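Local atomic coordinates of cysteine protease S273R (African swine fever virus pig/Kenya/KEN-50/1950, PDB entry 6LJ9), a protein that is a viral cysteine protease that probably cleaves the polyprotein precursors pp220 and pp62 to release core-shell proteins, and probably also blunts host innate immune responses. Residues 27-32 and 66-71; 107-112 and 137-142; 178-183 and 212-217; 226-231 and 257-262. All blocks are in the same frame, centred on the assembly; numbering follows the deposited sequence.

In the fold
Contact 1 is buried yet lies far from the centre of the chain, in a helical region; it is mainly aliphatic, with a glutamate carboxylate beside an isoleucine, and has no hydrogen bond between its segments. Contacts 2 and 3 reach the two outermost strands of the same mixed sheet, with centres about 22 Å apart. Contact 2, also buried, uses side-chain amides to tie a strand to a crossing hairpin, whereas contact 3, partly buried, is regular parallel backbone pairing that runs out into a histidine-tryptophan stack beside the second subunit. Contact 4, likewise partly buried, joins a loop to a helix start through one carboxylate, next to the active site. Contacts 3 and 4 share the Ulp1-type catalytic region.

Contact 1. Residues 27-32 and 66-71; sequences KKIQKE and LDLSKE
Glu71 OE2 reaches from one helix to the start of the other: it accepts a hydrogen bond from the backbone N of Ser26, the residue just before helix 27-32, and lies 3.7 Å from CG1 of Ile29. A carboxylate suits this place, since the N-terminal end of a helix would probably stabilise its negative charge. CG of Glu71 stands anti to the backbone N, and the bend at chi2 (88°) brings CD to 3.8 Å from CG1 of Ile29; both carboxylate oxygens also lie close to that carbon. Between 27-32 and 66-71 themselves there is no hydrogen bond, and the rest of the contact is mostly aliphatic. Ile29 and Leu66 overlap with their side chains running in opposing senses, CD1 of Ile29 lying 3.9 Å from CB of Leu66. The two methyls of Leu66 divide the remaining work. CD1 sits 3.6 Å from CB of Glu32, while CD2 meets CE of Lys28 at 3.7 Å. Lys28 and Glu32 thus lend their methylene carbons to the edge of the apolar patch, a role that long charged side chains can fill at the border of a core. Before helix 68-75, Asp67 is the N-cap, its OD1 taking a weak bond of 3.3 Å from Lys70 N. The contact joins helix 27-32 to the turn and first part of helix 68-75, with helix 55-64 packed against the same leucines: Leu66 touches Ala61, and Leu68 touches both Val57 and Ala61.

Contact 2. Residues 107-112 and 137-142; sequences FFNCPF and ELQYVE
Strands 107-109 and 139-141 run at 101° to each other with axes 6.9 Å apart, so Asn109 and Gln139, the closest pair by CA, meet through side chains instead of backbone pairing. The amide of Gln139 serves two acceptors at once. One N-H of NE2 makes a nearly straight bond of 3.0 Å to Phe107 O, in the carbonyl plane and on a lone pair; the other is given to OD1 of Asn109 at 2.8 Å, along a more bent path. Glutamine suits this place because its extended chain carries a two-handed donor to the neighbouring strand. Asn109 answers with ND2, which donates to Tyr140 O at 3.3 Å from above the carbonyl plane. CG of Asn109 lies between the backbone N and the carbonyl carbon (chi1 52°), which puts it 3.9 Å from NE2 of Gln139, and the two amide planes are inclined by 44°. Strand 107-109 is an outermost strand of the five-stranded mixed sheet, paired with 152-158, and the residue that follows it, Cys110, is joined by a disulfide to Cys155 of that strand, whereas 139-141 forms a small antiparallel hairpin with 144-146. Phe108 fills the apolar side: CB of Gln139 makes a CH-pi contact over one face, 4.0 Å from the ring centroid, and CB of Glu137 lies 3.7 Å from CE2 of Phe108. A water bridges the backbones, donating to Asn109 O (2.9 Å) and accepting from Tyr140 N.

Contact 3. Residues 178-183 and 212-217; sequences GDCWSI and HHTVKT
Trp181 N donates to Thr214 O at 2.9 Å and Trp181 O accepts from Lys216 N at 2.8 Å; Ile183 N then bonds Lys216 O at 2.7 Å. This is parallel pairing of strands 181-186 and 215-220, the two strands of a beta-alpha-beta unit whose helix 195-208 packs on Trp181 and Ile183. Before the strands begin, a side chain takes over: NE2 of His212 donates to Asp179 O at 2.6 Å, the donor lying well above the carbonyl plane. CG of His212 is anti to the backbone N (chi1 -164°), and its ring stacks face to face on the five-membered ring of Trp181, centroids 3.8 Å apart. CB of His212 lies over the six-membered ring, a CH-pi contact. His213 ND1 and Thr214 OG1 share a 2.6 Å bond in which either could donate. Other polar tips look elsewhere: Asp179 OD2 is bonded to Tyr249 of the second subunit, and Ser182 OG to Glu184 and to Asp179 of the second subunit. SG of Cys180 is 3.6 Å from CD of Lys216, on the sheet face of Ser182. As donor, His212 NE2 must carry a hydrogen, though the ring's charge stays undecided; bond and stack together fix its rotation.

Contact 4. Residues 226-231 and 257-262; sequences QRSQTE and ITDEEM
Asp259 carries this contact through its carboxylate. CB lies 3.8 Å from OG of Ser228; CG stands anti to the carbonyl carbon (chi1 -59°), on the side of loop 226-231, and both oxygens meet that loop. OD1 offers its syn lone pair to the backbone N of Arg227 in an almost straight bond of 3.0 Å. OD2 takes the backbone N of Ser228 at 3.2 Å, from well above the carboxylate plane, and also OG of Ser228, at a doubtfully short distance. Two backbone N-H groups and, less certainly, a hydroxyl thus grip one acid, and OD2 touches CG of Gln226 at 3.4 Å. Aspartate suits the first turn of helix 259-269, where the helix end would probably favour a negative charge; Thr258 is the N-cap, its OG1 accepting from Glu261 N at 3.1 Å. Serine at 228 adds a hydroxyl donor to its N-H. Holding the loop this way probably helps place Gln226, whose NE2 donates to Ser228 O at 2.9 Å while OE1 is bonded to Ser188. Gln226 is predicted to bind substrate, and its side chain comes within about 3 Å of that of Cys232, the inferred nucleophile, consistent with the oxyanion-hole glutamine of Ulp1-type proteases. Glu231, the N-cap of helix 232-244, forms a salt bridge with Arg266 of helix 259-269. CB of Glu231 lies 4.4 Å from CB of Met262, a selenomethionine, which packs on Tyr235 and Phe238 of helix 232-244, so the loop is seated where these two helices meet.

Contact 1. Residues 27-32 and 66-71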
# COMPACT_ATOMS: atom_id res chain seq x y z
N LYS B 27 7.83 24.80 -6.24
CA LYS B 27 7.51 26.19 -5.91
C LYS B 27 8.65 27.14 -6.22
O LYS B 27 8.41 28.34 -6.42
CB LYS B 27 7.11 26.29 -4.43
CG LYS B 27 5.75 25.67 -4.14
CD LYS B 27 5.33 25.85 -2.69
CE LYS B 27 3.89 25.42 -2.50
NZ LYS B 27 3.65 24.04 -3.00
N LYS B 28 9.89 26.65 -6.28
CA LYS B 28 10.98 27.47 -6.78
C LYS B 28 10.87 27.67 -8.29
O LYS B 28 11.00 28.79 -8.79
CB LYS B 28 12.33 26.84 -6.43
CG LYS B 28 13.52 27.53 -7.09
CD LYS B 28 14.79 26.72 -6.95
CE LYS B 28 15.95 27.38 -7.68
NZ LYS B 28 17.20 26.57 -7.62
N ILE B 29 10.61 26.58 -9.03
CA ILE B 29 10.48 26.67 -10.48
C ILE B 29 9.26 27.49 -10.87
O ILE B 29 9.26 28.18 -11.90
CB ILE B 29 10.44 25.25 -11.09
CG1 ILE B 29 11.75 24.51 -10.80
CG2 ILE B 29 10.18 25.30 -12.58
CD1 ILE B 29 12.98 25.23 -11.32
N GLN B 30 8.20 27.44 -10.06
CA GLN B 30 7.06 28.33 -10.26
C GLN B 30 7.50 29.79 -10.19
O GLN B 30 7.07 30.61 -11.01
CB GLN B 30 5.97 28.05 -9.23
CG GLN B 30 5.07 26.87 -9.55
CD GLN B 30 3.83 26.85 -8.67
OE1 GLN B 30 2.95 27.69 -8.79
NE2 GLN B 30 3.77 25.87 -7.77
N LYS B 31 8.34 30.13 -9.21
CA LYS B 31 8.77 31.51 -9.04
C LYS B 31 9.68 31.96 -10.19
O LYS B 31 9.46 33.02 -10.79
CB LYS B 31 9.50 31.68 -7.71
CG LYS B 31 8.61 31.56 -6.48
CD LYS B 31 9.45 31.32 -5.23
CE LYS B 31 8.68 31.68 -3.97
NZ LYS B 31 7.35 31.01 -3.92
N GLU B 32 10.69 31.15 -10.51
CA GLU B 32 11.69 31.55 -11.49
C GLU B 32 11.13 31.61 -12.91
O GLU B 32 11.71 32.31 -13.75
CB GLU B 32 12.87 30.58 -11.45
CG GLU B 32 13.50 30.43 -10.07
CD GLU B 32 14.52 31.51 -9.77
OE1 GLU B 32 15.73 31.21 -9.78
OE2 GLU B 32 14.11 32.67 -9.55
N LEU B 66 18.59 26.22 -13.45
CA LEU B 66 17.44 25.40 -13.08
C LEU B 66 17.49 24.09 -13.85
O LEU B 66 17.62 24.09 -15.08
CB LEU B 66 16.13 26.13 -13.37
CG LEU B 66 16.03 27.58 -12.88
CD1 LEU B 66 14.70 28.18 -13.32
CD2 LEU B 66 16.18 27.65 -11.37
N ASP B 67 17.39 22.98 -13.12
CA ASP B 67 17.40 21.65 -13.73
C ASP B 67 15.98 21.30 -14.15
O ASP B 67 15.20 20.75 -13.39
CB ASP B 67 17.97 20.62 -12.76
CG ASP B 67 18.27 19.28 -13.42
OD1 ASP B 67 18.02 19.15 -14.64
OD2 ASP B 67 18.75 18.37 -12.73
N LEU B 68 15.65 21.65 -15.40
CA LEU B 68 14.32 21.33 -15.92
C LEU B 68 14.17 19.84 -16.22
O LEU B 68 13.06 19.31 -16.15
CB LEU B 68 14.03 22.15 -17.18
CG LEU B 68 13.90 23.66 -17.02
CD1 LEU B 68 13.40 24.29 -18.31
CD2 LEU B 68 12.96 23.99 -15.86
N SER B 69 15.27 19.17 -16.57
CA SER B 69 15.20 17.74 -16.87
C SER B 69 14.79 16.94 -15.65
O SER B 69 14.06 15.95 -15.76
CB SER B 69 16.53 17.25 -17.43
OG SER B 69 16.87 17.91 -18.63
N LYS B 70 15.26 17.34 -14.47
CA LYS B 70 14.87 16.65 -13.24
C LYS B 70 13.42 16.95 -12.88
O LYS B 70 12.75 16.12 -12.25
CB LYS B 70 15.80 17.03 -12.09
CG LYS B 70 15.69 16.11 -10.89
CD LYS B 70 16.91 16.22 -9.99
CE LYS B 70 16.91 15.12 -8.94
NZ LYS B 70 16.84 13.77 -9.57
N GLU B 71 12.92 18.13 -13.26
CA GLU B 71 11.51 18.45 -13.02
C GLU B 71 10.61 17.55 -13.86
O GLU B 71 9.55 17.11 -13.39
CB GLU B 71 11.25 19.92 -13.33
CG GLU B 71 10.00 20.49 -12.69
CD GLU B 71 10.26 21.04 -11.30
OE1 GLU B 71 11.37 20.81 -10.76
OE2 GLU B 71 9.36 21.71 -10.74

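Contact 2. Residues 107-112 and 137-142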
# COMPACT_ATOMS: atom_id res chain seq x y z
N PHE B 107 4.93 -2.66 -5.06
CA PHE B 107 4.81 -3.09 -6.45
C PHE B 107 6.20 -3.22 -7.06
O PHE B 107 7.01 -2.29 -6.98
CB PHE B 107 3.96 -2.10 -7.25
CG PHE B 107 4.01 -2.31 -8.73
CD1 PHE B 107 3.46 -3.45 -9.30
CD2 PHE B 107 4.59 -1.36 -9.56
CE1 PHE B 107 3.50 -3.64 -10.67
CE2 PHE B 107 4.63 -1.55 -10.93
CZ PHE B 107 4.09 -2.69 -11.48
N PHE B 108 6.46 -4.36 -7.69
CA PHE B 108 7.75 -4.63 -8.32
C PHE B 108 7.58 -4.45 -9.83
O PHE B 108 6.83 -5.20 -10.47
CB PHE B 108 8.24 -6.04 -7.98
CG PHE B 108 9.66 -6.31 -8.41
CD1 PHE B 108 9.94 -6.70 -9.71
CD2 PHE B 108 10.70 -6.18 -7.51
CE1 PHE B 108 11.24 -6.94 -10.11
CE2 PHE B 108 12.01 -6.43 -7.90
CZ PHE B 108 12.28 -6.81 -9.20
N ASN B 109 8.28 -3.47 -10.38
CA ASN B 109 8.26 -3.22 -11.82
C ASN B 109 9.43 -3.94 -12.47
O ASN B 109 10.58 -3.79 -12.03
CB ASN B 109 8.30 -1.72 -12.11
CG ASN B 109 9.45 -1.03 -11.41
OD1 ASN B 109 9.50 -0.97 -10.18
ND2 ASN B 109 10.39 -0.51 -12.19
N CYS B 110 9.15 -4.73 -13.50
CA CYS B 110 10.19 -5.54 -14.11
C CYS B 110 11.21 -4.64 -14.82
O CYS B 110 10.83 -3.59 -15.35
CB CYS B 110 9.58 -6.53 -15.10
SG CYS B 110 8.70 -5.77 -16.47
N PRO B 111 12.50 -5.01 -14.83
CA PRO B 111 13.50 -4.14 -15.47
C PRO B 111 13.33 -4.04 -16.98
O PRO B 111 12.45 -4.68 -17.57
CB PRO B 111 14.83 -4.81 -15.10
CG PRO B 111 14.54 -5.61 -13.89
CD PRO B 111 13.12 -6.10 -14.06
N PHE B 112 14.20 -3.25 -17.61
CA PHE B 112 14.06 -3.00 -19.04
C PHE B 112 14.52 -4.19 -19.87
O PHE B 112 13.96 -4.45 -20.94
CB PHE B 112 14.84 -1.74 -19.43
CG PHE B 112 14.60 -1.27 -20.84
CD1 PHE B 112 15.36 -1.75 -21.89
CD2 PHE B 112 13.62 -0.32 -21.11
CE1 PHE B 112 15.14 -1.31 -23.19
CE2 PHE B 112 13.39 0.12 -22.40
CZ PHE B 112 14.16 -0.38 -23.44
N GLU B 137 15.30 -8.42 -4.27
CA GLU B 137 15.53 -8.21 -5.69
C GLU B 137 15.62 -6.72 -5.99
O GLU B 137 14.85 -5.92 -5.44
CB GLU B 137 14.41 -8.84 -6.53
CG GLU B 137 14.49 -10.35 -6.66
CD GLU B 137 15.52 -10.80 -7.68
OE1 GLU B 137 15.74 -12.02 -7.81
OE2 GLU B 137 16.10 -9.93 -8.36
N LEU B 138 16.56 -6.36 -6.85
CA LEU B 138 16.75 -4.97 -7.25
C LEU B 138 15.68 -4.56 -8.25
O LEU B 138 15.50 -5.20 -9.28
CB LEU B 138 18.13 -4.76 -7.85
CG LEU B 138 19.31 -4.53 -6.90
CD1 LEU B 138 20.61 -4.57 -7.68
CD2 LEU B 138 19.16 -3.20 -6.19
N GLN B 139 14.96 -3.48 -7.93
CA GLN B 139 14.09 -2.79 -8.86
C GLN B 139 14.53 -1.34 -8.95
O GLN B 139 15.32 -0.85 -8.13
CB GLN B 139 12.62 -2.88 -8.42
CG GLN B 139 12.29 -2.09 -7.17
CD GLN B 139 10.84 -2.27 -6.75
OE1 GLN B 139 10.55 -2.86 -5.72
NE2 GLN B 139 9.92 -1.76 -7.57
N TYR B 140 14.03 -0.64 -9.96
CA TYR B 140 14.47 0.72 -10.25
C TYR B 140 13.28 1.66 -10.13
O TYR B 140 12.43 1.74 -11.03
CB TYR B 140 15.13 0.79 -11.62
CG TYR B 140 16.46 0.06 -11.62
CD1 TYR B 140 16.53 -1.30 -11.90
CD2 TYR B 140 17.64 0.73 -11.31
CE1 TYR B 140 17.74 -1.96 -11.88
CE2 TYR B 140 18.85 0.07 -11.29
CZ TYR B 140 18.90 -1.27 -11.58
OH TYR B 140 20.11 -1.93 -11.56
N VAL B 141 13.22 2.37 -9.00
CA VAL B 141 12.19 3.36 -8.71
C VAL B 141 12.82 4.73 -8.87
O VAL B 141 13.89 5.00 -8.31
CB VAL B 141 11.63 3.16 -7.29
CG1 VAL B 141 10.58 4.22 -6.99
CG2 VAL B 141 11.04 1.77 -7.14
N GLU B 142 12.15 5.60 -9.63
CA GLU B 142 12.73 6.86 -10.12
C GLU B 142 13.96 6.46 -10.93
O GLU B 142 13.84 5.61 -11.82
CB GLU B 142 12.99 7.82 -8.96
CG GLU B 142 11.85 7.92 -7.96
CD GLU B 142 12.01 9.09 -7.01
OE1 GLU B 142 12.59 10.12 -7.41
OE2 GLU B 142 11.54 8.99 -5.85
O HOH W 1 13.00 -2.24 -12.53

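Contact 3. Residues 178-183 and 212-217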
# COMPACT_ATOMS: atom_id res chain seq x y z
N GLY B 178 -3.53 -11.55 -1.71
CA GLY B 178 -4.66 -12.27 -1.17
C GLY B 178 -4.30 -13.65 -0.66
O GLY B 178 -3.14 -14.08 -0.65
N ASP B 179 -5.34 -14.37 -0.22
CA ASP B 179 -5.13 -15.71 0.31
C ASP B 179 -4.83 -16.71 -0.79
O ASP B 179 -4.22 -17.75 -0.52
CB ASP B 179 -6.35 -16.16 1.12
CG ASP B 179 -6.03 -17.31 2.07
OD1 ASP B 179 -5.01 -17.23 2.79
OD2 ASP B 179 -6.80 -18.29 2.10
N CYS B 180 -5.23 -16.42 -2.02
CA CYS B 180 -4.90 -17.22 -3.20
C CYS B 180 -4.09 -16.33 -4.14
O CYS B 180 -4.65 -15.42 -4.77
CB CYS B 180 -6.15 -17.75 -3.88
SG CYS B 180 -5.88 -18.29 -5.58
N TRP B 181 -2.80 -16.60 -4.24
CA TRP B 181 -1.94 -15.86 -5.16
C TRP B 181 -2.19 -16.32 -6.59
O TRP B 181 -2.46 -17.49 -6.85
CB TRP B 181 -0.47 -16.04 -4.79
CG TRP B 181 -0.13 -15.53 -3.41
CD1 TRP B 181 -0.98 -14.96 -2.52
CD2 TRP B 181 1.16 -15.54 -2.79
NE1 TRP B 181 -0.30 -14.62 -1.37
CE2 TRP B 181 1.01 -14.96 -1.51
CE3 TRP B 181 2.43 -15.99 -3.18
CZ2 TRP B 181 2.08 -14.82 -0.63
CZ3 TRP B 181 3.49 -15.84 -2.30
CH2 TRP B 181 3.31 -15.26 -1.04
N SER B 182 -2.10 -15.38 -7.52
CA SER B 182 -2.41 -15.65 -8.91
C SER B 182 -1.32 -15.08 -9.81
O SER B 182 -0.83 -13.97 -9.59
CB SER B 182 -3.77 -15.06 -9.30
OG SER B 182 -3.81 -13.66 -9.07
N ILE B 183 -0.95 -15.86 -10.82
CA ILE B 183 -0.07 -15.43 -11.89
C ILE B 183 -0.94 -15.23 -13.12
O ILE B 183 -1.55 -16.18 -13.62
CB ILE B 183 1.05 -16.45 -12.15
CG1 ILE B 183 1.83 -16.71 -10.86
CG2 ILE B 183 1.98 -15.96 -13.25
CD1 ILE B 183 2.65 -17.98 -10.89
N HIS B 212 3.85 -20.10 -0.05
CA HIS B 212 2.40 -19.97 0.05
C HIS B 212 1.75 -21.27 -0.40
O HIS B 212 2.35 -22.07 -1.12
CB HIS B 212 1.87 -18.79 -0.77
CG HIS B 212 0.47 -18.38 -0.41
ND1 HIS B 212 0.11 -18.00 0.86
CD2 HIS B 212 -0.65 -18.30 -1.16
CE1 HIS B 212 -1.17 -17.69 0.88
NE2 HIS B 212 -1.66 -17.87 -0.33
N HIS B 213 0.51 -21.46 0.03
CA HIS B 213 -0.18 -22.72 -0.17
C HIS B 213 -1.11 -22.73 -1.38
O HIS B 213 -1.40 -23.81 -1.91
CB HIS B 213 -0.99 -23.08 1.09
CG HIS B 213 -1.88 -21.98 1.57
ND1 HIS B 213 -3.06 -21.65 0.93
CD2 HIS B 213 -1.78 -21.14 2.62
CE1 HIS B 213 -3.64 -20.65 1.57
NE2 HIS B 213 -2.88 -20.33 2.60
N THR B 214 -1.57 -21.57 -1.84
CA THR B 214 -2.51 -21.48 -2.95
C THR B 214 -1.96 -20.53 -4.00
O THR B 214 -1.94 -19.31 -3.78
CB THR B 214 -3.89 -21.02 -2.48
OG1 THR B 214 -4.29 -21.80 -1.34
CG2 THR B 214 -4.92 -21.20 -3.59
N VAL B 215 -1.51 -21.08 -5.12
CA VAL B 215 -0.98 -20.29 -6.23
C VAL B 215 -1.65 -20.78 -7.51
O VAL B 215 -1.56 -21.97 -7.85
CB VAL B 215 0.55 -20.40 -6.35
CG1 VAL B 215 1.07 -19.43 -7.40
CG2 VAL B 215 1.21 -20.14 -5.00
N LYS B 216 -2.30 -19.87 -8.23
CA LYS B 216 -2.97 -20.18 -9.48
C LYS B 216 -2.25 -19.52 -10.65
O LYS B 216 -1.76 -18.40 -10.53
CB LYS B 216 -4.43 -19.71 -9.47
CG LYS B 216 -5.35 -20.44 -8.50
CD LYS B 216 -6.78 -19.93 -8.66
CE LYS B 216 -7.72 -20.58 -7.67
NZ LYS B 216 -9.11 -20.04 -7.79
N THR B 217 -2.20 -20.23 -11.77
CA THR B 217 -1.83 -19.65 -13.05
C THR B 217 -3.09 -19.42 -13.87
O THR B 217 -3.96 -20.30 -13.94
CB THR B 217 -0.86 -20.55 -13.83
OG1 THR B 217 -1.50 -21.80 -14.12
CG2 THR B 217 0.40 -20.80 -13.01

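Contact 4. Residues 226-231 and 257-262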
# COMPACT_ATOMS: atom_id res chain seq x y z
N GLN B 226 -9.96 -5.83 -27.62
CA GLN B 226 -9.42 -4.86 -28.56
C GLN B 226 -9.93 -5.13 -29.96
O GLN B 226 -9.77 -6.24 -30.49
CB GLN B 226 -7.89 -4.89 -28.53
CG GLN B 226 -7.23 -3.98 -29.55
CD GLN B 226 -5.72 -3.97 -29.41
OE1 GLN B 226 -5.18 -4.43 -28.40
NE2 GLN B 226 -5.03 -3.46 -30.42
N ARG B 227 -10.55 -4.12 -30.58
CA ARG B 227 -10.91 -4.16 -31.98
C ARG B 227 -10.05 -3.24 -32.84
O ARG B 227 -10.10 -3.35 -34.07
CB ARG B 227 -12.39 -3.78 -32.17
CG ARG B 227 -13.36 -4.79 -31.57
CD ARG B 227 -14.80 -4.32 -31.71
NE ARG B 227 -15.72 -5.14 -30.92
CZ ARG B 227 -17.00 -4.85 -30.73
NH1 ARG B 227 -17.52 -3.76 -31.28
NH2 ARG B 227 -17.76 -5.65 -30.00
N SER B 228 -9.28 -2.35 -32.23
CA SER B 228 -8.37 -1.48 -32.96
C SER B 228 -7.03 -2.19 -33.16
O SER B 228 -6.81 -3.31 -32.69
CB SER B 228 -8.19 -0.16 -32.21
OG SER B 228 -7.58 -0.36 -30.95
N GLN B 229 -6.13 -1.54 -33.88
CA GLN B 229 -4.79 -2.06 -34.12
C GLN B 229 -3.72 -1.30 -33.35
O GLN B 229 -2.53 -1.45 -33.63
CB GLN B 229 -4.47 -2.02 -35.62
CG GLN B 229 -5.42 -2.80 -36.50
CD GLN B 229 -5.11 -2.63 -37.97
OE1 GLN B 229 -4.36 -1.74 -38.36
NE2 GLN B 229 -5.69 -3.50 -38.80
N THR B 230 -4.12 -0.47 -32.38
CA THR B 230 -3.21 0.49 -31.77
C THR B 230 -3.17 0.48 -30.25
O THR B 230 -2.19 0.98 -29.68
CB THR B 230 -3.55 1.91 -32.22
OG1 THR B 230 -4.89 2.23 -31.82
CG2 THR B 230 -3.45 2.04 -33.73
N GLU B 231 -4.19 -0.02 -29.57
CA GLU B 231 -4.35 0.20 -28.14
C GLU B 231 -3.90 -0.97 -27.28
O GLU B 231 -4.22 -1.00 -26.09
CB GLU B 231 -5.80 0.55 -27.82
CG GLU B 231 -6.34 1.71 -28.65
CD GLU B 231 -5.48 2.95 -28.52
OE1 GLU B 231 -5.34 3.46 -27.39
OE2 GLU B 231 -4.94 3.41 -29.54
N ILE B 257 -13.96 -4.35 -22.34
CA ILE B 257 -13.38 -3.02 -22.15
C ILE B 257 -13.05 -2.46 -23.52
O ILE B 257 -12.28 -3.07 -24.28
CB ILE B 257 -12.14 -3.06 -21.24
CG1 ILE B 257 -12.52 -3.62 -19.86
CG2 ILE B 257 -11.54 -1.68 -21.11
CD1 ILE B 257 -11.36 -3.70 -18.90
N THR B 258 -13.63 -1.31 -23.85
CA THR B 258 -13.60 -0.79 -25.21
C THR B 258 -12.28 -0.08 -25.50
O THR B 258 -11.55 0.35 -24.59
CB THR B 258 -14.76 0.18 -25.43
OG1 THR B 258 -14.56 1.36 -24.64
CG2 THR B 258 -16.08 -0.47 -25.04
N ASP B 259 -11.97 0.04 -26.80
CA ASP B 259 -10.81 0.81 -27.22
C ASP B 259 -10.99 2.30 -26.92
O ASP B 259 -10.00 3.01 -26.71
CB ASP B 259 -10.55 0.60 -28.71
CG ASP B 259 -10.30 -0.85 -29.07
OD1 ASP B 259 -11.28 -1.62 -29.19
OD2 ASP B 259 -9.12 -1.23 -29.23
N GLU B 260 -12.23 2.78 -26.92
CA GLU B 260 -12.49 4.17 -26.56
C GLU B 260 -12.06 4.47 -25.14
O GLU B 260 -11.43 5.50 -24.87
CB GLU B 260 -13.97 4.49 -26.75
CG GLU B 260 -14.36 5.89 -26.34
CD GLU B 260 -15.87 6.09 -26.32
OE1 GLU B 260 -16.60 5.08 -26.33
OE2 GLU B 260 -16.32 7.25 -26.29
N GLU B 261 -12.38 3.57 -24.20
CA GLU B 261 -11.95 3.75 -22.82
C GLU B 261 -10.43 3.70 -22.69
O GLU B 261 -9.86 4.40 -21.85
CB GLU B 261 -12.59 2.69 -21.93
CG GLU B 261 -13.58 3.23 -20.91
CD GLU B 261 -14.35 2.13 -20.21
OE1 GLU B 261 -14.87 1.24 -20.91
OE2 GLU B 261 -14.42 2.15 -18.96
N MSE B 262 -9.77 2.90 -23.52
CA MSE B 262 -8.32 2.78 -23.46
C MSE B 262 -7.63 3.96 -24.13
O MSE B 262 -6.53 4.34 -23.74
CB MSE B 262 -7.87 1.47 -24.09
CG MSE B 262 -8.40 0.23 -23.40
SE MSE B 262 -7.72 0.02 -21.58
CE MSE B 262 -9.11 0.96 -20.58